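Superantigen-like protein SSL10 (Staphylococcus aureus subsp. aureus, PDB 6LWT) probably blocks classical-pathway complement activation by binding the Fc region of human IgG, and probably hinders plasma clotting by binding prothrombin and a coagulation factor. Local coordinates at residues Y87-V92 and L178-M183; K128-L133 and G184-S189; A34-K39 and R66-L71; V160-K165 and K190-I195; G24-M29 and D72-Q77. All blocks are in the same frame, centred on the assembly; numbering follows the deposited sequence.

Interaction 1: residues Y87-V92 and L178-M183; sequences YTVGGV and LKFKYM
Val-89 sets one methyl squarely over the ring of Phe-180: CG2 sits 3.6 Å from the ring centroid and only 6° off the ring normal, a CH-pi contact made through the middle of the face. The two side chains cross at about a right angle. The other methyl, CG1, is near the CB end of the ring, 3.8 Å from Phe-180 CG. It is put there by a chi1 of 179°, which turns CG1 anti to the backbone N and leaves CG2 beside that N. Met-183 comes to the same valine at its branch point, with SD 3.8 Å from Val-89 CB. This contact joins the two domains of the superantigen-like fold, strand 85-93 of the OB-fold domain meeting a loop of the beta-grasp domain that contains the 3-10 turn 180-182. After Val-89 the strand is interrupted by two glycines with positive phi. Gly-91 N donates to Met-183 O at 3.0 Å, from above the carbonyl plane, and Gly-90 CA packs on the same oxygen at 3.6 Å. Lys-134, on helix 133-148, donates its NZ to Val-89 O and touches the Met-183 side chain.

Interaction 2: residues K128-L133 and G184-S189; sequences KEKITL and GEVIES
Ser-189 grips the turn before strand 130-132 twice: OG donates to Lys-128 O at 2.7 Å and the backbone N to Glu-129 O at 3.0 Å. With OG beside its own backbone N (chi1 -61°), the hydroxyl also packs on Ile-131 CG2. Further along, Ile-131 and Ile-187 exchange both backbone bonds, and Leu-133 N donates to Glu-185 O at 2.9 Å. These bonds make 130-132 and 186-188 a short two-stranded antiparallel sheet in the beta-grasp domain, at the start of helix 133-148. On the face of Lys-130 and Val-186, the lysine's CG lies 3.8 Å from Val-186 CG1, and its CE is 3.7 Å from Glu-188 OE2; the ammonium itself bonds weakly to Asn-95 O. On the face of Ile-131 and Ile-187, Leu-133 CD1, at the start of the helix, meets Ile-187 CD1 at 4.1 Å, and Tyr-170 packs on both residues. In the next shell, Thr-132 is the helix N-cap, its OG1 accepting from Glu-135 N, while Lys-128 NZ forms salt bridges with Glu-135 and Asp-72.

Interaction 3: residues A34-K39 and R66-L71; sequences ALKHGK and RSYEGL
Antiparallel strands of the OB-fold domain meet where Ala-34 pairs with Tyr-68 and Leu-35 with Ser-67, near the corner at which the chain turns from strand 67-69 into strand 71-76. Ala-34 and Tyr-68 form the hydrogen-bonded pair, Tyr-68 N reaching Ala-34 O at 2.8 Å. That oxygen also lies in the plane of the Tyr-68 ring, at its edge, 3.8 Å from CD1. Lys-36 N extends the pairing with a straight 2.8 Å bond to Arg-66 O. At the corner a G1 beta bulge places Gly-70, with positive phi, and Leu-71 both opposite Ile-32. From the bulge, Leu-71 CD1 reaches to 3.9 Å from Ala-34 CB, and Leu-42 of strand 41-46 touches both Leu-71 and Tyr-68. On the exposed side, Leu-35 CD2 rests on Ser-67 CB at 3.7 Å. The Lys-36 side chain crosses Tyr-68, its NZ 3.9 Å from Tyr-68 OH, whose hydrogen-bond partner is Gln-65 N.

Interaction 4: residues V160-K165 and K190-I195; sequences VKISLK and KQIKDI
Ser-163 O is held by two successive backbone N-H groups, a 2.7 Å bond from Lys-193 N and a weak one from Asp-194 N at 3.4 Å. Both residues thus face Ser-163, which is a classic beta bulge between strands 159-164 and 192-198, antiparallel neighbours in the beta-grasp sheet, and the pairing shifts by one residue before Leu-164 meets Ile-192. On the near side of the bulge, Ser-163 N donates to Asp-194 O. Beyond it, Lys-165 N donates to Gln-191 O, and the extended Lys-165 side chain runs back across that residue to bring NZ within 2.8 Å of Lys-190 O, almost in line with the carbonyl. A water bridges the two strands on the face of Ser-163 and Asp-194, hydrogen-bonded to Ser-163 OG at 2.7 Å, Asp-194 OD1 at 2.6 Å and Lys-161 O. Asp-194 CG stands between its backbone N and carbonyl carbon (chi1 49°), and OD1 lies 3.5 Å from Ser-163 CB. The other face is apolar: Ile-195 CG2 lies 3.7 Å from Val-160 CG1, the two side chains pointing the same way, and Ile-162 CG2 meets Ile-192 CG2 at 3.9 Å. Helix 133-148 covers this face through Leu-136 and Leu-140, as in a beta-grasp fold. The chemistry implies a two-sided strand pair, one face apolar and packed on the helix, the other polar and bridged by water.

Interaction 5: residues G24-M29 and D72-Q77; sequences GKTMEM and DVFFVQ
Met-27 and Phe-75 exchange one pair of backbone hydrogen bonds and Met-29 and Val-73 another, with Val-73 N to Met-29 O at 2.8 Å; Gln-77 N adds a bond to Lys-25 O. Between that bond and the Met-27 pair, Thr-26 CA makes a CA-H...O contact with Phe-75 O at 3.1 Å. Strands 26-30 and 71-76 are antiparallel neighbours in the OB-fold domain, one face turned to the inside of its curled sheet and the other to helix 133-148. Among apolar contacts on the inner face, Met-29 bends at chi3 (-71°), which carries CE to 3.3 Å from Phe-75 CB and 3.8 Å from Val-73 CG1. The Phe-75 ring presents its edge to Met-27 N, 3.8 Å from CD1, and Phe-44 and Phe-46 pack on Met-29. On the helix-facing side, Glu-28 CG lies in the plane of the Phe-74 ring at its edge, 3.8 Å from CD1, while Thr-26 CG2 and Val-76 CG2 lie side by side. Glu-28 OE1 forms a salt bridge with Lys-139 of helix 133-148. The Lys-25 and Gln-77 side chains lie side by side, Lys-25 CD 3.4 Å from Gln-77 NE2.

Overall arrangement
Interactions 3 and 5 lie in the OB-fold domain, 3 nested inside the chain loop that 5 closes, their centres about 17 Å apart. Both close before interaction 1 opens, whereas the segments of 1, 2 and 4 alternate along the chain. Interactions 2 and 4 belong to the beta-grasp domain, centres about 12 Å apart, and touch through Ile-187, Ile-192 and Leu-164. Interaction 1 joins the domains. Its strand 85-93 neighbours strand 71-76 of interaction 5, with Gly-91 O 2.9 Å from Phe-74 N, and its loop leads directly into 184-189 of interaction 2. Lys-128 to Asp-72 adds a salt bridge between interactions 2 and 5, so the domain interface is both apolar and ionic.

Interaction 1: residues Y87-V92 and L178-M183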
# COMPACT_ATOMS: atom_id res chain seq x y z
N TYR A 87 9.32 -4.84 -11.76
CA TYR A 87 7.90 -5.19 -11.77
C TYR A 87 7.22 -4.73 -10.50
O TYR A 87 7.75 -4.92 -9.39
CB TYR A 87 7.68 -6.70 -11.93
CG TYR A 87 8.18 -7.22 -13.25
CD1 TYR A 87 9.54 -7.47 -13.45
CD2 TYR A 87 7.31 -7.42 -14.31
CE1 TYR A 87 10.01 -7.92 -14.66
CE2 TYR A 87 7.78 -7.89 -15.53
CZ TYR A 87 9.12 -8.13 -15.71
OH TYR A 87 9.58 -8.59 -16.94
N THR A 88 6.02 -4.18 -10.66
CA THR A 88 5.21 -3.73 -9.52
C THR A 88 3.75 -4.12 -9.82
O THR A 88 3.40 -4.44 -10.98
CB THR A 88 5.40 -2.21 -9.27
OG1 THR A 88 4.69 -1.78 -8.09
CG2 THR A 88 4.98 -1.39 -10.48
N VAL A 89 2.90 -4.12 -8.79
CA VAL A 89 1.50 -4.53 -8.94
C VAL A 89 0.59 -3.41 -8.45
O VAL A 89 0.74 -2.94 -7.33
CB VAL A 89 1.21 -5.82 -8.16
CG1 VAL A 89 -0.26 -6.23 -8.31
CG2 VAL A 89 2.12 -6.99 -8.60
N GLY A 90 -0.37 -3.02 -9.28
CA GLY A 90 -1.38 -2.00 -8.91
C GLY A 90 -0.77 -0.66 -8.62
O GLY A 90 0.22 -0.26 -9.22
N GLY A 91 -1.35 0.05 -7.65
CA GLY A 91 -0.75 1.29 -7.18
C GLY A 91 -0.92 2.47 -8.12
O GLY A 91 -0.22 3.43 -7.96
N VAL A 92 -1.87 2.41 -9.06
CA VAL A 92 -2.05 3.45 -10.08
C VAL A 92 -3.35 4.22 -9.86
O VAL A 92 -4.40 3.60 -9.72
CB VAL A 92 -2.12 2.85 -11.51
CG1 VAL A 92 -2.22 3.95 -12.55
CG2 VAL A 92 -0.91 1.96 -11.78
N LEU A 178 -0.28 -8.26 1.62
CA LEU A 178 -1.52 -7.88 0.94
C LEU A 178 -1.59 -8.64 -0.39
O LEU A 178 -0.59 -8.74 -1.07
CB LEU A 178 -1.57 -6.38 0.66
CG LEU A 178 -2.85 -5.83 0.03
CD1 LEU A 178 -4.03 -5.96 0.97
CD2 LEU A 178 -2.67 -4.37 -0.34
N LYS A 179 -2.76 -9.17 -0.74
CA LYS A 179 -2.89 -9.87 -2.02
C LYS A 179 -2.88 -8.94 -3.20
O LYS A 179 -3.41 -7.81 -3.12
CB LYS A 179 -4.15 -10.73 -2.03
CG LYS A 179 -4.00 -11.88 -1.04
CD LYS A 179 -4.90 -13.02 -1.40
CE LYS A 179 -4.67 -14.19 -0.44
NZ LYS A 179 -5.92 -14.99 -0.39
N PHE A 180 -2.33 -9.43 -4.32
CA PHE A 180 -2.23 -8.63 -5.54
C PHE A 180 -3.59 -8.10 -5.98
O PHE A 180 -3.70 -6.94 -6.38
CB PHE A 180 -1.61 -9.43 -6.71
CG PHE A 180 -0.10 -9.65 -6.61
CD1 PHE A 180 0.69 -9.06 -5.62
CD2 PHE A 180 0.54 -10.43 -7.59
CE1 PHE A 180 2.06 -9.26 -5.59
CE2 PHE A 180 1.91 -10.63 -7.55
CZ PHE A 180 2.67 -10.05 -6.55
N LYS A 181 -4.62 -8.93 -5.84
CA LYS A 181 -5.97 -8.58 -6.31
C LYS A 181 -6.54 -7.31 -5.65
O LYS A 181 -7.48 -6.72 -6.20
CB LYS A 181 -6.94 -9.75 -6.13
CG LYS A 181 -7.32 -10.07 -4.68
CD LYS A 181 -8.35 -11.19 -4.58
CE LYS A 181 -7.76 -12.50 -4.11
NZ LYS A 181 -8.75 -13.25 -3.27
N TYR A 182 -6.00 -6.92 -4.49
CA TYR A 182 -6.47 -5.73 -3.77
C TYR A 182 -5.59 -4.49 -3.93
O TYR A 182 -5.91 -3.44 -3.37
CB TYR A 182 -6.61 -6.05 -2.27
CG TYR A 182 -7.56 -7.20 -2.01
CD1 TYR A 182 -8.87 -7.15 -2.47
CD2 TYR A 182 -7.15 -8.33 -1.29
CE1 TYR A 182 -9.75 -8.21 -2.25
CE2 TYR A 182 -8.03 -9.39 -1.05
CZ TYR A 182 -9.32 -9.33 -1.55
OH TYR A 182 -10.21 -10.36 -1.35
N MET A 183 -4.51 -4.59 -4.71
CA MET A 183 -3.54 -3.51 -4.80
C MET A 183 -3.93 -2.39 -5.75
O MET A 183 -3.23 -1.38 -5.83
CB MET A 183 -2.16 -4.05 -5.18
CG MET A 183 -1.52 -4.81 -4.05
SD MET A 183 0.06 -5.49 -4.51
CE MET A 183 0.59 -6.16 -2.96

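Interaction 2: residues K128-L133 and G184-S189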
# COMPACT_ATOMS: atom_id res chain seq x y z
N LYS A 128 -1.93 13.01 -0.23
CA LYS A 128 -2.69 12.86 -1.47
C LYS A 128 -4.20 12.90 -1.26
O LYS A 128 -4.71 12.47 -0.23
CB LYS A 128 -2.34 11.54 -2.15
CG LYS A 128 -0.88 11.35 -2.50
CD LYS A 128 -0.58 9.89 -2.80
CE LYS A 128 0.53 9.81 -3.83
NZ LYS A 128 1.01 8.43 -4.05
N GLU A 129 -4.93 13.39 -2.26
CA GLU A 129 -6.39 13.33 -2.28
C GLU A 129 -6.91 11.90 -2.37
O GLU A 129 -7.97 11.59 -1.84
CB GLU A 129 -6.94 14.12 -3.47
CG GLU A 129 -8.44 13.98 -3.70
CD GLU A 129 -8.99 14.89 -4.78
OE1 GLU A 129 -8.66 16.10 -4.78
OE2 GLU A 129 -9.77 14.40 -5.63
N LYS A 130 -6.20 11.06 -3.13
CA LYS A 130 -6.55 9.65 -3.27
C LYS A 130 -5.34 8.81 -2.95
O LYS A 130 -4.22 9.24 -3.16
CB LYS A 130 -7.01 9.33 -4.69
CG LYS A 130 -8.49 9.57 -4.92
CD LYS A 130 -8.80 9.60 -6.41
CE LYS A 130 -9.98 10.51 -6.74
NZ LYS A 130 -9.91 10.94 -8.15
N ILE A 131 -5.58 7.60 -2.43
CA ILE A 131 -4.49 6.71 -2.07
C ILE A 131 -4.97 5.29 -2.33
O ILE A 131 -6.09 4.93 -1.95
CB ILE A 131 -4.04 6.92 -0.60
CG1 ILE A 131 -2.75 6.15 -0.32
CG2 ILE A 131 -5.11 6.54 0.43
CD1 ILE A 131 -2.06 6.53 0.97
N THR A 132 -4.14 4.50 -3.02
CA THR A 132 -4.47 3.09 -3.16
C THR A 132 -4.37 2.38 -1.82
O THR A 132 -3.57 2.75 -0.94
CB THR A 132 -3.57 2.36 -4.19
OG1 THR A 132 -2.18 2.49 -3.85
CG2 THR A 132 -3.84 2.93 -5.59
N LEU A 133 -5.17 1.33 -1.67
CA LEU A 133 -4.98 0.41 -0.54
C LEU A 133 -3.57 -0.15 -0.50
O LEU A 133 -3.02 -0.33 0.59
CB LEU A 133 -6.03 -0.70 -0.54
CG LEU A 133 -5.94 -1.70 0.63
CD1 LEU A 133 -6.20 -1.05 1.98
CD2 LEU A 133 -6.90 -2.84 0.43
N GLY A 184 -5.05 -2.53 -6.44
CA GLY A 184 -5.56 -1.47 -7.29
C GLY A 184 -6.65 -0.62 -6.69
O GLY A 184 -6.87 0.47 -7.22
N GLU A 185 -7.33 -1.11 -5.64
CA GLU A 185 -8.41 -0.38 -4.91
C GLU A 185 -7.97 1.04 -4.56
O GLU A 185 -6.90 1.19 -3.99
CB GLU A 185 -8.70 -1.07 -3.57
CG GLU A 185 -9.65 -2.27 -3.59
CD GLU A 185 -11.06 -1.97 -3.07
OE1 GLU A 185 -11.91 -2.85 -3.27
OE2 GLU A 185 -11.35 -0.90 -2.48
N VAL A 186 -8.81 2.03 -4.81
CA VAL A 186 -8.48 3.45 -4.55
C VAL A 186 -9.35 3.97 -3.43
O VAL A 186 -10.56 3.76 -3.45
CB VAL A 186 -8.68 4.32 -5.80
CG1 VAL A 186 -8.41 5.80 -5.49
CG2 VAL A 186 -7.78 3.86 -6.94
N ILE A 187 -8.74 4.62 -2.44
CA ILE A 187 -9.45 5.15 -1.29
C ILE A 187 -9.35 6.67 -1.36
O ILE A 187 -8.29 7.23 -1.62
CB ILE A 187 -8.87 4.65 0.05
CG1 ILE A 187 -8.92 3.11 0.12
CG2 ILE A 187 -9.63 5.29 1.21
CD1 ILE A 187 -8.09 2.52 1.24
N GLU A 188 -10.47 7.33 -1.12
CA GLU A 188 -10.54 8.78 -1.00
C GLU A 188 -10.03 9.17 0.39
O GLU A 188 -10.66 8.85 1.40
CB GLU A 188 -12.00 9.21 -1.20
CG GLU A 188 -12.22 10.71 -1.23
CD GLU A 188 -12.20 11.33 -2.62
OE1 GLU A 188 -12.48 12.55 -2.68
OE2 GLU A 188 -11.91 10.63 -3.63
N SER A 189 -8.91 9.86 0.45
CA SER A 189 -8.15 10.06 1.69
C SER A 189 -8.93 10.75 2.81
O SER A 189 -8.76 10.42 3.98
CB SER A 189 -6.87 10.84 1.40
OG SER A 189 -6.01 10.16 0.48

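Interaction 3: residues A34-K39 and R66-L71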
# COMPACT_ATOMS: atom_id res chain seq x y z
N ALA A 34 2.29 6.44 -19.74
CA ALA A 34 2.50 4.99 -19.85
C ALA A 34 1.67 4.39 -20.97
O ALA A 34 0.67 4.96 -21.38
CB ALA A 34 2.19 4.32 -18.53
N LEU A 35 2.11 3.23 -21.47
CA LEU A 35 1.40 2.49 -22.52
C LEU A 35 0.97 1.14 -21.99
O LEU A 35 1.70 0.50 -21.22
CB LEU A 35 2.29 2.24 -23.76
CG LEU A 35 3.08 3.38 -24.41
CD1 LEU A 35 3.61 2.90 -25.76
CD2 LEU A 35 2.25 4.64 -24.61
N LYS A 36 -0.18 0.69 -22.45
CA LYS A 36 -0.63 -0.67 -22.21
C LYS A 36 0.39 -1.65 -22.81
O LYS A 36 0.91 -1.40 -23.90
CB LYS A 36 -1.97 -0.91 -22.88
CG LYS A 36 -2.81 -1.99 -22.25
CD LYS A 36 -3.85 -1.37 -21.33
CE LYS A 36 -4.89 -2.39 -20.88
NZ LYS A 36 -6.16 -1.68 -20.53
N HIS A 37 0.64 -2.73 -22.09
CA HIS A 37 1.41 -3.87 -22.59
C HIS A 37 0.59 -5.13 -22.34
O HIS A 37 0.20 -5.42 -21.21
CB HIS A 37 2.78 -3.97 -21.91
CG HIS A 37 3.50 -5.22 -22.26
ND1 HIS A 37 3.72 -6.24 -21.34
CD2 HIS A 37 4.00 -5.67 -23.43
CE1 HIS A 37 4.35 -7.23 -21.93
NE2 HIS A 37 4.53 -6.92 -23.20
N GLY A 38 0.31 -5.88 -23.41
CA GLY A 38 -0.61 -7.02 -23.34
C GLY A 38 -1.96 -6.53 -22.86
O GLY A 38 -2.27 -5.35 -23.01
N LYS A 39 -2.74 -7.42 -22.26
CA LYS A 39 -4.08 -7.06 -21.80
C LYS A 39 -4.10 -6.33 -20.46
O LYS A 39 -4.91 -5.44 -20.27
CB LYS A 39 -5.02 -8.29 -21.78
CG LYS A 39 -5.77 -8.53 -23.09
CD LYS A 39 -6.64 -7.33 -23.48
CE LYS A 39 -7.90 -7.69 -24.26
NZ LYS A 39 -7.68 -7.69 -25.74
N ARG A 66 -5.16 2.57 -24.51
CA ARG A 66 -3.81 2.09 -24.80
C ARG A 66 -2.67 3.00 -24.33
O ARG A 66 -1.55 2.50 -24.15
CB ARG A 66 -3.65 1.75 -26.28
CG ARG A 66 -4.03 0.31 -26.59
CD ARG A 66 -3.99 -0.01 -28.07
NE ARG A 66 -5.12 0.60 -28.79
CZ ARG A 66 -5.06 1.58 -29.69
NH1 ARG A 66 -3.90 2.13 -30.07
NH2 ARG A 66 -6.19 2.02 -30.25
N SER A 67 -2.92 4.29 -24.17
CA SER A 67 -1.90 5.21 -23.65
C SER A 67 -2.48 6.15 -22.58
O SER A 67 -3.66 6.51 -22.65
CB SER A 67 -1.20 5.97 -24.78
OG SER A 67 -1.91 7.12 -25.18
N TYR A 68 -1.65 6.51 -21.61
CA TYR A 68 -2.07 7.29 -20.44
C TYR A 68 -1.08 8.40 -20.20
O TYR A 68 0.10 8.26 -20.51
CB TYR A 68 -2.14 6.39 -19.19
CG TYR A 68 -3.14 5.26 -19.34
CD1 TYR A 68 -2.78 4.08 -19.97
CD2 TYR A 68 -4.44 5.40 -18.88
CE1 TYR A 68 -3.69 3.05 -20.13
CE2 TYR A 68 -5.37 4.37 -19.05
CZ TYR A 68 -4.98 3.20 -19.68
OH TYR A 68 -5.89 2.17 -19.85
N GLU A 69 -1.59 9.51 -19.66
CA GLU A 69 -0.78 10.62 -19.16
C GLU A 69 -1.28 10.99 -17.76
O GLU A 69 -2.42 10.70 -17.40
CB GLU A 69 -0.90 11.85 -20.08
CG GLU A 69 -0.44 11.62 -21.51
CD GLU A 69 -0.28 12.91 -22.31
OE1 GLU A 69 -1.10 13.85 -22.13
OE2 GLU A 69 0.66 12.99 -23.14
N GLY A 70 -0.41 11.61 -16.98
CA GLY A 70 -0.74 12.12 -15.65
C GLY A 70 -1.09 11.09 -14.59
O GLY A 70 -1.85 11.40 -13.66
N LEU A 71 -0.54 9.89 -14.71
CA LEU A 71 -0.77 8.82 -13.74
C LEU A 71 0.07 9.09 -12.48
O LEU A 71 1.16 9.67 -12.53
CB LEU A 71 -0.36 7.46 -14.30
CG LEU A 71 -1.08 6.96 -15.54
CD1 LEU A 71 -0.49 5.63 -15.95
CD2 LEU A 71 -2.57 6.82 -15.28

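Interaction 4: residues V160-K165 and K190-I195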
# COMPACT_ATOMS: atom_id res chain seq x y z
N VAL A 160 -4.75 -4.64 11.05
CA VAL A 160 -4.93 -3.20 10.87
C VAL A 160 -6.29 -2.96 10.25
O VAL A 160 -6.52 -3.45 9.16
CB VAL A 160 -3.87 -2.61 9.92
CG1 VAL A 160 -4.15 -1.12 9.72
CG2 VAL A 160 -2.46 -2.85 10.45
N LYS A 161 -7.17 -2.20 10.90
CA LYS A 161 -8.51 -1.92 10.37
C LYS A 161 -8.61 -0.45 9.99
O LYS A 161 -8.56 0.42 10.87
CB LYS A 161 -9.60 -2.29 11.37
CG LYS A 161 -11.03 -2.04 10.87
CD LYS A 161 -12.09 -2.27 11.94
CE LYS A 161 -13.49 -2.02 11.42
NZ LYS A 161 -14.53 -2.87 12.09
N ILE A 162 -8.77 -0.20 8.70
CA ILE A 162 -8.94 1.15 8.19
C ILE A 162 -10.45 1.38 8.01
O ILE A 162 -11.08 0.73 7.18
CB ILE A 162 -8.19 1.31 6.85
CG1 ILE A 162 -6.69 1.04 7.02
CG2 ILE A 162 -8.44 2.69 6.25
CD1 ILE A 162 -6.01 0.56 5.75
N SER A 163 -11.01 2.32 8.77
CA SER A 163 -12.42 2.61 8.69
C SER A 163 -12.66 3.95 8.00
O SER A 163 -11.94 4.94 8.22
CB SER A 163 -13.02 2.61 10.10
OG SER A 163 -12.90 1.30 10.65
N LEU A 164 -13.70 3.95 7.17
CA LEU A 164 -14.12 5.13 6.45
C LEU A 164 -15.35 5.74 7.14
O LEU A 164 -16.05 5.07 7.91
CB LEU A 164 -14.43 4.82 4.99
CG LEU A 164 -13.37 4.09 4.14
CD1 LEU A 164 -13.76 4.12 2.67
CD2 LEU A 164 -11.96 4.60 4.38
N LYS A 165 -15.58 7.02 6.88
CA LYS A 165 -16.68 7.74 7.53
C LYS A 165 -18.07 7.13 7.31
O LYS A 165 -18.93 7.22 8.20
CB LYS A 165 -16.65 9.22 7.12
CG LYS A 165 -15.54 9.93 7.86
CD LYS A 165 -15.16 11.25 7.25
CE LYS A 165 -13.91 11.74 7.93
NZ LYS A 165 -13.50 13.05 7.38
N LYS A 190 -9.77 11.72 2.44
CA LYS A 190 -10.62 12.47 3.39
C LYS A 190 -11.73 11.64 4.02
O LYS A 190 -12.30 12.04 5.03
CB LYS A 190 -11.25 13.68 2.67
CG LYS A 190 -12.35 13.30 1.68
CD LYS A 190 -13.16 14.49 1.20
CE LYS A 190 -13.89 14.26 -0.12
NZ LYS A 190 -14.79 13.08 -0.14
N GLN A 191 -12.08 10.51 3.39
CA GLN A 191 -13.04 9.58 3.93
C GLN A 191 -12.53 8.69 5.05
O GLN A 191 -13.34 8.10 5.75
CB GLN A 191 -13.68 8.73 2.80
CG GLN A 191 -14.59 9.56 1.89
CD GLN A 191 -15.68 10.32 2.68
OE1 GLN A 191 -16.65 9.73 3.15
NE2 GLN A 191 -15.51 11.64 2.83
N ILE A 192 -11.22 8.64 5.26
CA ILE A 192 -10.67 7.75 6.27
C ILE A 192 -10.97 8.38 7.64
O ILE A 192 -10.61 9.53 7.90
CB ILE A 192 -9.17 7.48 6.09
CG1 ILE A 192 -8.87 6.94 4.69
CG2 ILE A 192 -8.67 6.50 7.15
CD1 ILE A 192 -7.41 6.94 4.33
N LYS A 193 -11.64 7.62 8.49
CA LYS A 193 -12.05 8.08 9.82
C LYS A 193 -10.94 7.75 10.80
O LYS A 193 -10.41 8.63 11.46
CB LYS A 193 -13.38 7.42 10.24
CG LYS A 193 -13.91 7.81 11.63
CD LYS A 193 -15.04 6.89 12.10
CE LYS A 193 -16.43 7.46 11.86
NZ LYS A 193 -16.96 8.19 13.05
N ASP A 194 -10.57 6.48 10.88
CA ASP A 194 -9.53 6.05 11.80
C ASP A 194 -8.89 4.75 11.33
O ASP A 194 -9.42 4.09 10.43
CB ASP A 194 -10.06 5.93 13.24
CG ASP A 194 -11.34 5.13 13.33
OD1 ASP A 194 -11.34 3.99 12.88
OD2 ASP A 194 -12.36 5.66 13.82
N ILE A 195 -7.75 4.44 11.93
CA ILE A 195 -6.96 3.26 11.62
C ILE A 195 -6.62 2.59 12.95
O ILE A 195 -5.90 3.16 13.76
CB ILE A 195 -5.67 3.65 10.86
CG1 ILE A 195 -5.99 4.44 9.56
CG2 ILE A 195 -4.88 2.41 10.51
CD1 ILE A 195 -4.80 5.15 8.97
O HOH W 1 -10.75 1.58 12.23

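Interaction 5: residues G24-M29 and D72-Q77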
# COMPACT_ATOMS: atom_id res chain seq x y z
N GLY A 24 11.47 -2.87 1.43
CA GLY A 24 12.16 -2.98 0.13
C GLY A 24 12.16 -1.68 -0.65
O GLY A 24 11.94 -0.59 -0.10
N LYS A 25 12.45 -1.78 -1.95
CA LYS A 25 12.52 -0.61 -2.83
C LYS A 25 11.12 -0.12 -3.16
O LYS A 25 10.28 -0.92 -3.62
CB LYS A 25 13.21 -0.94 -4.16
CG LYS A 25 14.66 -1.40 -4.07
CD LYS A 25 15.41 -1.16 -5.39
CE LYS A 25 16.03 0.23 -5.49
NZ LYS A 25 17.50 0.24 -5.19
N THR A 26 10.89 1.17 -2.94
CA THR A 26 9.64 1.83 -3.33
C THR A 26 9.94 3.18 -3.94
O THR A 26 10.94 3.81 -3.61
CB THR A 26 8.68 2.07 -2.14
OG1 THR A 26 9.23 3.04 -1.24
CG2 THR A 26 8.42 0.80 -1.40
N MET A 27 9.06 3.65 -4.82
CA MET A 27 9.16 5.00 -5.38
C MET A 27 7.77 5.53 -5.60
O MET A 27 6.89 4.80 -6.06
CB MET A 27 9.88 4.99 -6.74
CG MET A 27 11.28 4.41 -6.76
SD MET A 27 12.16 4.89 -8.27
CE MET A 27 11.41 3.75 -9.43
N GLU A 28 7.57 6.81 -5.26
CA GLU A 28 6.35 7.52 -5.62
C GLU A 28 6.64 8.29 -6.89
O GLU A 28 7.55 9.13 -6.92
CB GLU A 28 5.93 8.49 -4.53
CG GLU A 28 5.62 7.80 -3.23
CD GLU A 28 4.94 8.71 -2.23
OE1 GLU A 28 5.39 8.74 -1.06
OE2 GLU A 28 3.95 9.38 -2.60
N MET A 29 5.90 7.99 -7.94
CA MET A 29 6.13 8.60 -9.24
C MET A 29 4.87 9.32 -9.65
O MET A 29 3.80 8.72 -9.77
CB MET A 29 6.52 7.55 -10.27
CG MET A 29 7.85 6.88 -9.95
SD MET A 29 8.11 5.42 -10.94
CE MET A 29 6.92 4.32 -10.23
N ASP A 72 -0.47 8.66 -11.35
CA ASP A 72 0.23 8.65 -10.10
C ASP A 72 0.47 7.18 -9.82
O ASP A 72 -0.47 6.42 -9.78
CB ASP A 72 -0.66 9.28 -9.03
CG ASP A 72 -0.02 9.31 -7.68
OD1 ASP A 72 1.00 10.00 -7.56
OD2 ASP A 72 -0.53 8.67 -6.73
N VAL A 73 1.73 6.78 -9.63
CA VAL A 73 2.12 5.38 -9.44
C VAL A 73 2.90 5.23 -8.13
O VAL A 73 3.91 5.92 -7.92
CB VAL A 73 2.95 4.83 -10.63
CG1 VAL A 73 3.28 3.36 -10.43
CG2 VAL A 73 2.16 4.99 -11.92
N PHE A 74 2.41 4.34 -7.26
CA PHE A 74 3.16 3.93 -6.07
C PHE A 74 3.80 2.59 -6.39
O PHE A 74 3.13 1.55 -6.42
CB PHE A 74 2.30 3.83 -4.82
CG PHE A 74 3.10 3.47 -3.59
CD1 PHE A 74 3.96 4.40 -3.03
CD2 PHE A 74 3.01 2.22 -3.01
CE1 PHE A 74 4.70 4.10 -1.89
CE2 PHE A 74 3.76 1.90 -1.88
CZ PHE A 74 4.60 2.84 -1.32
N PHE A 75 5.10 2.64 -6.64
CA PHE A 75 5.88 1.47 -7.05
C PHE A 75 6.40 0.74 -5.83
O PHE A 75 6.97 1.37 -4.93
CB PHE A 75 7.03 1.93 -7.95
CG PHE A 75 8.10 0.89 -8.18
CD1 PHE A 75 9.17 0.75 -7.30
CD2 PHE A 75 8.04 0.07 -9.30
CE1 PHE A 75 10.15 -0.21 -7.52
CE2 PHE A 75 9.01 -0.88 -9.53
CZ PHE A 75 10.06 -1.03 -8.64
N VAL A 76 6.20 -0.59 -5.80
CA VAL A 76 6.86 -1.47 -4.84
C VAL A 76 7.49 -2.61 -5.64
O VAL A 76 6.81 -3.29 -6.40
CB VAL A 76 5.86 -2.03 -3.79
CG1 VAL A 76 6.53 -3.05 -2.88
CG2 VAL A 76 5.27 -0.88 -2.99
N GLN A 77 8.79 -2.82 -5.47
CA GLN A 77 9.47 -3.88 -6.24
C GLN A 77 9.00 -5.28 -5.84
O GLN A 77 9.18 -5.70 -4.71
CB GLN A 77 10.99 -3.79 -6.09
CG GLN A 77 11.70 -4.73 -7.08
CD GLN A 77 13.20 -4.54 -7.15
OE1 GLN A 77 13.94 -5.53 -7.11
NE2 GLN A 77 13.64 -3.32 -7.30